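Local coordinates for protein porin (Rhodobacter blasticus, PDB 3PRN) that forms trimeric outer-membrane channels through which small hydrophilic solutes of up to about 0.6 kDa diffuse passively, at residues Gly66-Gln70 and Val82-Asp86; Asn34-Thr38 and Ala49-Met53; Phe89-Leu94 and Ser176-Thr182; Gly44-Lys50 and Ala69-Tyr75. The protein carries 1 engineered substitution. All coordinates share one frame; numbering follows the deposited sequence. Where two conformers were deposited one is given.

Contact 1: residues Gly66-Gln70 and Val82-Asp86; sequences GNAAQ and VGNVD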
loop_
_atom_site.group_PDB
_atom_site.type_symbol
_atom_site.label_atom_id
_atom_site.label_comp_id
_atom_site.label_asym_id
_atom_site.label_seq_id
_atom_site.Cartn_x
_atom_site.Cartn_y
_atom_site.Cartn_z
ATOM N N GLY A 66 3.241 -1.391 -3.446
ATOM C CA GLY A 66 4.430 -0.528 -3.382
ATOM C C GLY A 66 5.546 -1.267 -4.186
ATOM O O GLY A 66 5.470 -2.482 -4.444
ATOM N N ASN A 67 6.562 -0.500 -4.539
ATOM C CA ASN A 67 7.747 -1.012 -5.241
ATOM C C ASN A 67 8.847 -1.347 -4.202
ATOM O O ASN A 67 8.543 -1.450 -2.987
ATOM C CB ASN A 67 8.234 -0.043 -6.308
ATOM C CG ASN A 67 8.702 1.279 -5.787
ATOM O OD1 ASN A 67 8.473 1.591 -4.607
ATOM N ND2 ASN A 67 9.336 2.110 -6.595
ATOM N N ALA A 68 10.114 -1.490 -4.651
ATOM C CA ALA A 68 11.196 -1.759 -3.669
ATOM C C ALA A 68 11.775 -0.401 -3.262
ATOM O O ALA A 68 11.715 0.596 -4.029
ATOM C CB ALA A 68 12.259 -2.608 -4.373
ATOM N N ALA A 69 12.264 -0.295 -2.020
ATOM C CA ALA A 69 12.648 0.976 -1.435
ATOM C C ALA A 69 13.959 1.527 -1.987
ATOM O O ALA A 69 14.818 0.785 -2.479
ATOM C CB ALA A 69 12.923 0.781 0.098
ATOM N N GLN A 70 14.051 2.833 -1.863
ATOM C CA GLN A 70 15.251 3.598 -2.196
ATOM C C GLN A 70 15.636 4.363 -0.907
ATOM O O GLN A 70 14.727 4.937 -0.261
ATOM C CB GLN A 70 14.976 4.572 -3.339
ATOM C CG GLN A 70 16.210 5.402 -3.696
ATOM C CD GLN A 70 15.910 6.545 -4.663
ATOM O OE1 GLN A 70 15.922 7.706 -4.261
ATOM N NE2 GLN A 70 15.643 6.281 -5.928
ATOM N N VAL A 82 21.021 4.182 -2.268
ATOM C CA VAL A 82 21.170 2.739 -2.278
ATOM C C VAL A 82 19.827 2.044 -2.485
ATOM O O VAL A 82 18.763 2.634 -2.069
ATOM C CB VAL A 82 21.815 2.257 -0.961
ATOM C CG1 VAL A 82 21.105 2.764 0.282
ATOM C CG2 VAL A 82 21.914 0.748 -0.894
ATOM N N GLY A 83 19.847 0.862 -3.077
ATOM C CA GLY A 83 18.632 0.085 -3.277
ATOM C C GLY A 83 18.053 0.262 -4.652
ATOM O O GLY A 83 18.719 0.007 -5.657
ATOM N N ASN A 84 16.789 0.700 -4.750
ATOM C CA ASN A 84 16.188 0.932 -6.103
ATOM C C ASN A 84 16.549 2.345 -6.519
ATOM O O ASN A 84 15.793 3.304 -6.299
ATOM C CB ASN A 84 14.659 0.745 -5.938
ATOM C CG ASN A 84 13.844 0.876 -7.198
ATOM O OD1 ASN A 84 14.366 0.992 -8.332
ATOM N ND2 ASN A 84 12.505 0.865 -7.019
ATOM N N VAL A 85 17.719 2.597 -7.079
ATOM C CA VAL A 85 18.263 3.868 -7.419
ATOM C C VAL A 85 17.896 4.404 -8.807
ATOM O O VAL A 85 17.496 3.609 -9.668
ATOM C CB VAL A 85 19.824 3.853 -7.306
ATOM C CG1 VAL A 85 20.257 3.355 -5.886
ATOM C CG2 VAL A 85 20.516 2.911 -8.318
ATOM N N ASP A 86 18.012 5.707 -8.931
ATOM C CA ASP A 86 18.015 6.397 -10.201
ATOM C C ASP A 86 19.408 6.206 -10.819
ATOM O O ASP A 86 20.434 6.392 -10.149
ATOM C CB ASP A 86 17.752 7.922 -10.043
ATOM C CG ASP A 86 16.279 8.119 -9.718
ATOM O OD1 ASP A 86 15.392 7.827 -10.608
ATOM O OD2 ASP A 86 15.931 8.535 -8.555
#

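Contact 2: residues Asn34-Thr38 and Ala49-Met53; sequences NIVGT and AKLRM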
loop_
_atom_site.group_PDB
_atom_site.type_symbol
_atom_site.label_atom_id
_atom_site.label_comp_id
_atom_site.label_asym_id
_atom_site.label_seq_id
_atom_site.Cartn_x
_atom_site.Cartn_y
_atom_site.Cartn_z
ATOM N N ASN A 34 3.874 8.995 -4.227
ATOM C CA ASN A 34 5.218 8.793 -3.682
ATOM C C ASN A 34 5.136 9.018 -2.147
ATOM O O ASN A 34 4.531 10.021 -1.689
ATOM C CB ASN A 34 6.203 9.804 -4.261
ATOM C CG ASN A 34 6.376 9.687 -5.774
ATOM O OD1 ASN A 34 6.705 8.612 -6.285
ATOM N ND2 ASN A 34 6.177 10.806 -6.456
ATOM N N ILE A 35 5.760 8.138 -1.407
ATOM C CA ILE A 35 5.777 8.283 0.062
ATOM C C ILE A 35 7.256 8.505 0.387
ATOM O O ILE A 35 8.081 7.638 0.059
ATOM C CB ILE A 35 5.278 6.987 0.701
ATOM C CG1 ILE A 35 3.884 6.684 0.123
ATOM C CG2 ILE A 35 5.308 7.108 2.211
ATOM C CD1 ILE A 35 3.336 5.426 0.753
ATOM N N VAL A 36 7.558 9.651 0.973
ATOM C CA VAL A 36 8.956 9.978 1.276
ATOM C C VAL A 36 9.149 10.245 2.755
ATOM O O VAL A 36 8.441 11.068 3.358
ATOM C CB VAL A 36 9.287 11.276 0.480
ATOM C CG1 VAL A 36 10.741 11.696 0.723
ATOM C CG2 VAL A 36 9.050 11.015 -1.000
ATOM N N GLY A 37 10.055 9.534 3.412
ATOM C CA GLY A 37 10.331 9.748 4.840
ATOM C C GLY A 37 11.723 10.433 4.879
ATOM O O GLY A 37 12.652 9.983 4.173
ATOM N N THR A 38 11.873 11.487 5.639
ATOM C CA THR A 38 13.145 12.204 5.728
ATOM C C THR A 38 13.447 12.569 7.200
ATOM O O THR A 38 12.571 12.846 7.979
ATOM C CB THR A 38 13.194 13.546 4.958
ATOM O OG1 THR A 38 12.143 14.387 5.418
ATOM C CG2 THR A 38 12.930 13.332 3.486
ATOM N N ALA A 49 14.120 8.084 2.666
ATOM C CA ALA A 49 13.694 6.789 2.152
ATOM C C ALA A 49 12.459 7.075 1.279
ATOM O O ALA A 49 11.700 8.005 1.602
ATOM C CB ALA A 49 13.441 5.719 3.180
ATOM N N LYS A 50 12.278 6.371 0.165
ATOM C CA LYS A 50 11.077 6.580 -0.608
ATOM C C LYS A 50 10.497 5.254 -1.120
ATOM O O LYS A 50 11.206 4.280 -1.430
ATOM C CB LYS A 50 11.348 7.544 -1.719
ATOM C CG LYS A 50 11.282 7.008 -3.143
ATOM C CD LYS A 50 11.050 8.144 -4.161
ATOM C CE LYS A 50 11.957 8.068 -5.391
ATOM N NZ LYS A 50 11.846 9.244 -6.273
ATOM N N LEU A 51 9.178 5.286 -1.189
ATOM C CA LEU A 51 8.405 4.161 -1.691
ATOM C C LEU A 51 7.424 4.753 -2.741
ATOM O O LEU A 51 6.902 5.876 -2.521
ATOM C CB LEU A 51 7.638 3.481 -0.577
ATOM C CG LEU A 51 6.944 2.176 -0.895
ATOM C CD1 LEU A 51 7.951 1.061 -1.152
ATOM C CD2 LEU A 51 6.021 1.760 0.236
ATOM N N ARG A 52 7.117 4.026 -3.803
ATOM C CA ARG A 52 6.117 4.463 -4.779
ATOM C C ARG A 52 4.966 3.442 -4.896
ATOM O O ARG A 52 5.180 2.202 -4.870
ATOM C CB ARG A 52 6.762 4.608 -6.174
ATOM C CG ARG A 52 5.839 5.015 -7.309
ATOM C CD ARG A 52 6.636 5.491 -8.538
ATOM N NE ARG A 52 7.341 6.790 -8.192
ATOM C CZ ARG A 52 8.186 7.365 -9.044
ATOM N NH1 ARG A 52 8.444 6.805 -10.263
ATOM N NH2 ARG A 52 8.766 8.518 -8.761
ATOM N N MET A 53 3.741 3.916 -5.042
ATOM C CA MET A 53 2.554 3.111 -5.297
ATOM C C MET A 53 1.982 3.697 -6.606
ATOM O O MET A 53 1.620 4.856 -6.688
ATOM C CB MET A 53 1.478 3.195 -4.203
ATOM C CG MET A 53 2.035 2.507 -2.913
ATOM S SD MET A 53 0.752 2.697 -1.584
ATOM C CE MET A 53 -0.286 1.327 -2.089
#

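Contact 3: residues Phe89-Leu94 and Ser176-Thr182; sequences FDSVAL and SLAAAYT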
loop_
_atom_site.group_PDB
_atom_site.type_symbol
_atom_site.label_atom_id
_atom_site.label_comp_id
_atom_site.label_asym_id
_atom_site.label_seq_id
_atom_site.Cartn_x
_atom_site.Cartn_y
_atom_site.Cartn_z
ATOM N N PHE A 89 22.219 7.044 -16.830
ATOM C CA PHE A 89 21.701 7.253 -18.191
ATOM C C PHE A 89 20.258 7.759 -18.156
ATOM O O PHE A 89 19.803 8.454 -19.077
ATOM C CB PHE A 89 21.787 5.914 -18.942
ATOM C CG PHE A 89 21.739 6.022 -20.448
ATOM C CD1 PHE A 89 22.911 6.377 -21.151
ATOM C CD2 PHE A 89 20.582 5.774 -21.153
ATOM C CE1 PHE A 89 22.883 6.468 -22.557
ATOM C CE2 PHE A 89 20.527 5.885 -22.554
ATOM C CZ PHE A 89 21.697 6.234 -23.237
ATOM N N ASP A 90 19.539 7.409 -17.085
ATOM C CA ASP A 90 18.146 7.825 -16.966
ATOM C C ASP A 90 18.055 9.185 -16.303
ATOM O O ASP A 90 17.007 9.809 -16.461
ATOM C CB ASP A 90 17.354 6.762 -16.179
ATOM C CG ASP A 90 15.823 6.959 -16.206
ATOM O OD1 ASP A 90 15.213 6.972 -17.265
ATOM O OD2 ASP A 90 15.205 7.088 -15.123
ATOM N N SER A 91 19.084 9.647 -15.579
ATOM C CA SER A 91 18.903 10.924 -14.888
ATOM C C SER A 91 19.502 12.156 -15.549
ATOM O O SER A 91 19.112 13.249 -15.163
ATOM C CB SER A 91 19.591 10.791 -13.495
ATOM O OG SER A 91 18.952 9.716 -12.797
ATOM N N VAL A 92 20.413 12.037 -16.507
ATOM C CA VAL A 92 21.011 13.178 -17.147
ATOM C C VAL A 92 19.946 14.066 -17.797
ATOM O O VAL A 92 18.869 13.597 -18.184
ATOM C CB VAL A 92 21.865 12.915 -18.419
ATOM C CG1 VAL A 92 23.370 12.992 -18.156
ATOM C CG2 VAL A 92 21.618 11.534 -19.030
ATOM N N ALA A 93 20.283 15.334 -17.941
ATOM C CA ALA A 93 19.397 16.301 -18.604
ATOM C C ALA A 93 19.413 16.035 -20.147
ATOM O O ALA A 93 20.277 15.326 -20.662
ATOM C CB ALA A 93 19.878 17.728 -18.336
ATOM N N LEU A 94 18.385 16.592 -20.789
ATOM C CA LEU A 94 18.205 16.662 -22.204
ATOM C C LEU A 94 17.733 15.386 -22.880
ATOM O O LEU A 94 17.009 15.486 -23.896
ATOM C CB LEU A 94 19.510 17.153 -22.900
ATOM C CG LEU A 94 20.070 18.520 -22.417
ATOM C CD1 LEU A 94 21.340 18.860 -23.217
ATOM C CD2 LEU A 94 19.019 19.620 -22.536
ATOM N N SER A 176 22.890 24.242 -23.273
ATOM C CA SER A 176 23.021 23.112 -22.379
ATOM C C SER A 176 23.680 21.960 -23.153
ATOM O O SER A 176 23.396 21.760 -24.316
ATOM C CB SER A 176 21.722 22.569 -21.787
ATOM O OG SER A 176 20.802 23.564 -21.440
ATOM N N LEU A 177 24.556 21.287 -22.435
ATOM C CA LEU A 177 25.266 20.144 -22.941
ATOM C C LEU A 177 25.106 18.969 -21.947
ATOM O O LEU A 177 25.060 19.203 -20.766
ATOM C CB LEU A 177 26.755 20.415 -23.051
ATOM C CG LEU A 177 27.128 21.601 -23.968
ATOM C CD1 LEU A 177 28.597 21.925 -23.684
ATOM C CD2 LEU A 177 26.929 21.252 -25.427
ATOM N N ALA A 178 25.099 17.749 -22.482
ATOM C CA ALA A 178 24.927 16.586 -21.611
ATOM C C ALA A 178 25.557 15.384 -22.306
ATOM O O ALA A 178 25.561 15.313 -23.530
ATOM C CB ALA A 178 23.437 16.342 -21.357
ATOM N N ALA A 179 26.073 14.468 -21.527
ATOM C CA ALA A 179 26.674 13.261 -22.109
ATOM C C ALA A 179 26.529 12.150 -21.065
ATOM O O ALA A 179 26.505 12.433 -19.841
ATOM C CB ALA A 179 28.139 13.568 -22.404
ATOM N N ALA A 180 26.476 10.937 -21.540
ATOM C CA ALA A 180 26.333 9.788 -20.660
ATOM C C ALA A 180 26.931 8.568 -21.347
ATOM O O ALA A 180 26.827 8.452 -22.569
ATOM C CB ALA A 180 24.863 9.535 -20.363
ATOM N N TYR A 181 27.414 7.638 -20.544
ATOM C CA TYR A 181 27.974 6.396 -21.047
ATOM C C TYR A 181 27.685 5.306 -20.019
ATOM O O TYR A 181 27.907 5.578 -18.823
ATOM C CB TYR A 181 29.517 6.580 -21.205
ATOM C CG TYR A 181 30.171 5.316 -21.716
ATOM C CD1 TYR A 181 30.055 4.983 -23.062
ATOM C CD2 TYR A 181 30.886 4.478 -20.898
ATOM C CE1 TYR A 181 30.650 3.835 -23.583
ATOM C CE2 TYR A 181 31.515 3.349 -21.407
ATOM C CZ TYR A 181 31.359 3.016 -22.730
ATOM O OH TYR A 181 31.957 1.872 -23.248
ATOM N N THR A 182 27.263 4.160 -20.404
ATOM C CA THR A 182 26.937 3.052 -19.542
ATOM C C THR A 182 27.449 1.748 -20.114
ATOM O O THR A 182 27.122 1.457 -21.273
ATOM C CB THR A 182 25.373 2.920 -19.401
ATOM O OG1 THR A 182 24.938 4.134 -18.776
ATOM C CG2 THR A 182 25.001 1.733 -18.537
HETATM O O HOH W 1 23.396 4.344 -16.481
#

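Contact 4: residues Gly44-Lys50 and Ala69-Tyr75; sequences GVTFGAK and AQFWTSY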
loop_
_atom_site.group_PDB
_atom_site.type_symbol
_atom_site.label_atom_id
_atom_site.label_comp_id
_atom_site.label_asym_id
_atom_site.label_seq_id
_atom_site.Cartn_x
_atom_site.Cartn_y
_atom_site.Cartn_z
ATOM N N GLY A 44 23.576 18.934 9.276
ATOM C CA GLY A 44 23.420 19.218 7.846
ATOM C C GLY A 44 23.366 17.949 6.969
ATOM O O GLY A 44 23.506 18.068 5.728
ATOM N N VAL A 45 23.331 16.760 7.542
ATOM C CA VAL A 45 23.217 15.515 6.772
ATOM C C VAL A 45 21.745 15.133 6.739
ATOM O O VAL A 45 21.166 15.076 7.829
ATOM C CB VAL A 45 23.997 14.372 7.448
ATOM C CG1 VAL A 45 23.919 13.102 6.586
ATOM C CG2 VAL A 45 25.453 14.828 7.599
ATOM N N THR A 46 21.132 14.948 5.594
ATOM C CA THR A 46 19.734 14.534 5.547
ATOM C C THR A 46 19.696 13.044 5.161
ATOM O O THR A 46 20.471 12.626 4.300
ATOM C CB THR A 46 19.000 15.340 4.456
ATOM O OG1 THR A 46 18.969 16.693 4.906
ATOM C CG2 THR A 46 17.556 14.856 4.290
ATOM N N PHE A 47 18.837 12.270 5.778
ATOM C CA PHE A 47 18.598 10.876 5.463
ATOM C C PHE A 47 17.165 10.773 4.906
ATOM O O PHE A 47 16.275 11.469 5.390
ATOM C CB PHE A 47 18.725 9.898 6.624
ATOM C CG PHE A 47 20.132 9.889 7.186
ATOM C CD1 PHE A 47 20.527 10.881 8.063
ATOM C CD2 PHE A 47 21.030 8.885 6.812
ATOM C CE1 PHE A 47 21.834 10.863 8.570
ATOM C CE2 PHE A 47 22.305 8.862 7.334
ATOM C CZ PHE A 47 22.711 9.868 8.212
ATOM N N GLY A 48 16.982 9.956 3.882
ATOM C CA GLY A 48 15.651 9.805 3.309
ATOM C C GLY A 48 15.412 8.389 2.800
ATOM O O GLY A 48 16.309 7.582 2.511
ATOM N N ALA A 49 14.120 8.084 2.666
ATOM C CA ALA A 49 13.694 6.789 2.152
ATOM C C ALA A 49 12.459 7.075 1.279
ATOM O O ALA A 49 11.700 8.005 1.602
ATOM C CB ALA A 49 13.441 5.719 3.180
ATOM N N LYS A 50 12.278 6.371 0.165
ATOM C CA LYS A 50 11.077 6.580 -0.608
ATOM C C LYS A 50 10.497 5.254 -1.120
ATOM O O LYS A 50 11.206 4.280 -1.430
ATOM C CB LYS A 50 11.348 7.544 -1.719
ATOM C CG LYS A 50 11.282 7.008 -3.143
ATOM C CD LYS A 50 11.050 8.144 -4.161
ATOM C CE LYS A 50 11.957 8.068 -5.391
ATOM N NZ LYS A 50 11.846 9.244 -6.273
ATOM N N ALA A 69 12.264 -0.295 -2.020
ATOM C CA ALA A 69 12.648 0.976 -1.435
ATOM C C ALA A 69 13.959 1.527 -1.987
ATOM O O ALA A 69 14.818 0.785 -2.479
ATOM C CB ALA A 69 12.923 0.781 0.098
ATOM N N GLN A 70 14.051 2.833 -1.863
ATOM C CA GLN A 70 15.251 3.598 -2.196
ATOM C C GLN A 70 15.636 4.363 -0.907
ATOM O O GLN A 70 14.727 4.937 -0.261
ATOM C CB GLN A 70 14.976 4.572 -3.339
ATOM C CG GLN A 70 16.210 5.402 -3.696
ATOM C CD GLN A 70 15.910 6.545 -4.663
ATOM O OE1 GLN A 70 15.922 7.706 -4.261
ATOM N NE2 GLN A 70 15.643 6.281 -5.928
ATOM N N PHE A 71 16.909 4.455 -0.557
ATOM C CA PHE A 71 17.426 5.148 0.586
ATOM C C PHE A 71 18.512 6.140 0.133
ATOM O O PHE A 71 19.268 5.838 -0.780
ATOM C CB PHE A 71 18.077 4.238 1.646
ATOM C CG PHE A 71 17.207 3.058 2.004
ATOM C CD1 PHE A 71 17.227 1.925 1.220
ATOM C CD2 PHE A 71 16.332 3.129 3.082
ATOM C CE1 PHE A 71 16.393 0.819 1.494
ATOM C CE2 PHE A 71 15.538 2.001 3.393
ATOM C CZ PHE A 71 15.567 0.864 2.591
ATOM N N TRP A 72 18.609 7.287 0.782
ATOM C CA TRP A 72 19.694 8.208 0.425
ATOM C C TRP A 72 20.194 8.962 1.647
ATOM O O TRP A 72 19.530 9.066 2.673
ATOM C CB TRP A 72 19.263 9.177 -0.656
ATOM C CG TRP A 72 18.239 10.195 -0.238
ATOM C CD1 TRP A 72 18.468 11.432 0.367
ATOM C CD2 TRP A 72 16.815 10.090 -0.391
ATOM N NE1 TRP A 72 17.275 12.069 0.594
ATOM C CE2 TRP A 72 16.245 11.267 0.137
ATOM C CE3 TRP A 72 15.986 9.088 -0.916
ATOM C CZ2 TRP A 72 14.880 11.500 0.150
ATOM C CZ3 TRP A 72 14.612 9.326 -0.896
ATOM C CH2 TRP A 72 14.074 10.519 -0.366
ATOM N N THR A 73 21.413 9.531 1.470
ATOM C CA THR A 73 22.023 10.395 2.456
ATOM C C THR A 73 22.614 11.579 1.652
ATOM O O THR A 73 23.258 11.271 0.613
ATOM C CB THR A 73 23.142 9.760 3.280
ATOM O OG1 THR A 73 24.314 9.618 2.455
ATOM C CG2 THR A 73 22.741 8.366 3.747
ATOM N N SER A 74 22.291 12.793 2.020
ATOM C CA SER A 74 22.740 13.985 1.352
ATOM C C SER A 74 23.505 14.895 2.299
ATOM O O SER A 74 23.135 15.053 3.471
ATOM C CB SER A 74 21.649 14.962 0.869
ATOM O OG SER A 74 20.893 14.361 -0.172
ATOM N N TYR A 75 24.533 15.495 1.751
ATOM C CA TYR A 75 25.392 16.409 2.497
ATOM C C TYR A 75 26.190 17.284 1.523
ATOM O O TYR A 75 26.888 16.747 0.676
ATOM C CB TYR A 75 26.375 15.606 3.341
ATOM C CG TYR A 75 27.307 16.499 4.142
ATOM C CD1 TYR A 75 26.771 17.390 5.070
ATOM C CD2 TYR A 75 28.688 16.426 3.942
ATOM C CE1 TYR A 75 27.617 18.216 5.806
ATOM C CE2 TYR A 75 29.537 17.254 4.680
ATOM C CZ TYR A 75 28.999 18.150 5.613
ATOM O OH TYR A 75 29.822 18.955 6.332
#

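Contact 1: residues Gly66-Gln70 and Val82-Asp86
Gln70 and Gly83 face each other as an antiparallel, non-hydrogen-bonded pair, their CA atoms 5.0 Å apart, and just beyond them the chain turns away through an inverse gamma turn centred on Asn84, whose backbone N donates to Ala69 O. A CB on Gly83 would run into that same Ala69 oxygen, and its backbone angles by themselves already call for a glycine. The side chain of Asn84 doubles the grip: Asn84 ND2 reaches Ala68 O at 3.1 Å, the acceptor lying in the plane of the amide while the donor sits well above the carbonyl plane of Ala68. Gln70 has CG anti to the backbone N (chi1 179°) and the chain extended beyond it; its amide runs alongside the turn, and Gln70 NE2 meets Asn84 O at 3.0 Å on a lone pair, with a fairly straight N-H...O angle of 162°. A second, weak bond runs from Gln70 NE2 to Asp86 OD2 at 3.5 Å. Replacing Gln70 by an alanine would probably leave Asn84 O without this donor and the turn freer to shift. Asn67 and Asn84 bring their ND2 atoms to 3.4 Å, two donors that do not bond; Asn118 O and Tyr117 OH take up Asn67 ND2, and Asn118 N serves Asn84 OD1. This buried, largely polar contact thus ties the loop leading into strand 70-75 to the chain leaving strand 78-83 by hydrogen bonds of side-chain and backbone amides.

Contact 2: residues Asn34-Thr38 and Ala49-Met53
Ile35 and Leu51 form a hydrogen-bonded antiparallel pair on two adjoining barrel strands, Ile35 N giving to Leu51 O at 2.8 Å and Leu51 N returning a bond to Ile35 O. Gly37 and Ala49 exchange a second such couple, and between them the CA-H of Lys50 points at Ile35 O, 3.2 Å from Lys50 CA. The buried face carries Ile35, Leu51 and Ala49: the CB atoms of Ile35 and Leu51 stand 4.4 Å apart, Ile35 CD1 extends to Met53 SD, and the layer packs against Ile33, Leu31 and Thr64 of a second subunit. The other face is looser and partly exposed. There Val36 CG2 lies 4.2 Å from Lys50 CB, while Asn34 and Arg52 run side by side. With CG anti to the carbonyl carbon (chi1 -62°), Asn34 presents OD1 to the guanidinium edge, where Arg52 NE donates to Asn34 OD1 at 2.7 Å and Arg52 NH2 adds a weak bond; amide and guanidinium planes are inclined by 49°. Asn5 OD1 takes up Asn34 ND2. One sheet surface is therefore apolar and packs in the trimer, whereas on the other a neutral carbonyl oxygen takes two N-H groups of Arg52 and Ser119 OG engages NH1, holding the guanidinium in place without a salt bridge across these segments.

Contact 3: residues Phe89-Leu94 and Ser176-Thr182
The torsions of Phe89 and Leu94 turn both side chains onto strand 176-182. In Phe89, CG stands anti to the backbone N (chi1 -161°), which brings the ring against the strand, Phe89 CD1 coming within 3.8 Å of Ala180 CB and Phe89 CB within 3.6 Å of Thr182 OG1. Leu94 has CG anti to the carbonyl carbon instead (chi1 -56°) on a backbone of positive phi, and its CD1 branch settles between Ser176 and Ala178, 3.8 Å from Ala178 CB; CD2 leans on Ser176 CB. Val92, the first residue to leave the short helix, fills the middle: Val92 CG2 meets Ala180 CB at 4.0 Å, and CG1 touches the carbonyl oxygen of Ala179. The small side chain of Ala178 is consistent with the close approach of Ala93 O, 3.4 Å from Ala178 CB. A glycine in place of Leu94 would probably open a gap over Ala178 and Ser176 and set this end of the loop freer to move. The polar link between the segments is indirect, one water accepting from Phe89 N at 3.0 Å and hydrogen-bonding Thr182 OG1 at 2.8 Å. Nearby, Ala93 N is held by Asp169 OD2 and Leu94 O by Asn211 ND2, polar ties to the barrel wall, while Phe114 meets the Phe89 ring edge-to-face. Leu177 and Tyr181 point the other way, out of the barrel. A long loop folded inward and laid on the inner wall in this manner is the hallmark of the porin eyelet, where the third loop narrows the channel.

Contact 4: residues Gly44-Lys50 and Ala69-Tyr75
Thr46 and Ser74, Gly48 and Trp72, and Lys50 and Gln70 make three hydrogen-bonded antiparallel pairs, each exchanging two N-H...O=C bonds. The ladder loosens slightly at one end: Thr46 N lies 2.9 Å from Ser74 O, but Gln70 N is 3.2 Å from Lys50 O. The residues between them direct their backbone N-H and C=O groups to the flanking strands: Phe47 and Ala49 bond to Thr39 and Gly37, Phe71 and Thr73 to Val82 and Val80, so the backbone bonding carries on to both sides. Several carbonyls of the ladder take a CA-H as well; Gln70 O, for example, has Ala49 CA at 3.2 Å. Among the side chains, Ser74 OG is satisfied by Thr79 OG1. The Gln70 amide and Lys50 run side by side without bonding, Gln70 NE2 being taken up by Asn84 O and the Lys50 ammonium making a cation-pi contact with Tyr117. Trp72 dominates its face. The chi1 of Trp72, 69°, sets CG between the backbone N and the carbonyl carbon and swings the indole back across the neighbouring strand, so that Gly48 CA lies 3.7 Å from the centroid of the Trp72 six-membered ring in a CH-pi contact, with Lys50 CB at the ring's edge. Any CB on Gly48 would collide with that ring. On the opposite face, Ala49 CB packs on Phe71 CD2 at 3.9 Å, and Phe47 meets Phe287 of a second subunit. At the strand ends, Tyr75 presents its ring edge to Gly44 O. Continuous antiparallel pairing through neighbouring strands is the construction of the 16-stranded porin barrel.

Contacts 2 and 4 are wall contacts: they share strand 46-56 at Ala49 and Lys50, pairing it with strand 25-39 in one case and strand 70-75 in the other, and Val36 packs on Trp72 where they meet. Contact 1 continues from contact 4 through Ala69 and Gln70, but there the regular ladder gives way to side-chain amide hydrogen bonds. Contact 1 is buried, whereas contacts 2, 3 and 4 are partly buried. Contacts 1, 2 and 4 touch a second subunit. Contact 3 does not; it lies on the inner wall, its centre about 25 Å from that of contact 2, and relies on apolar packing plus a bridging water. Asp86 and Ser91 join contacts 1 and 3 along the same inward-folding loop.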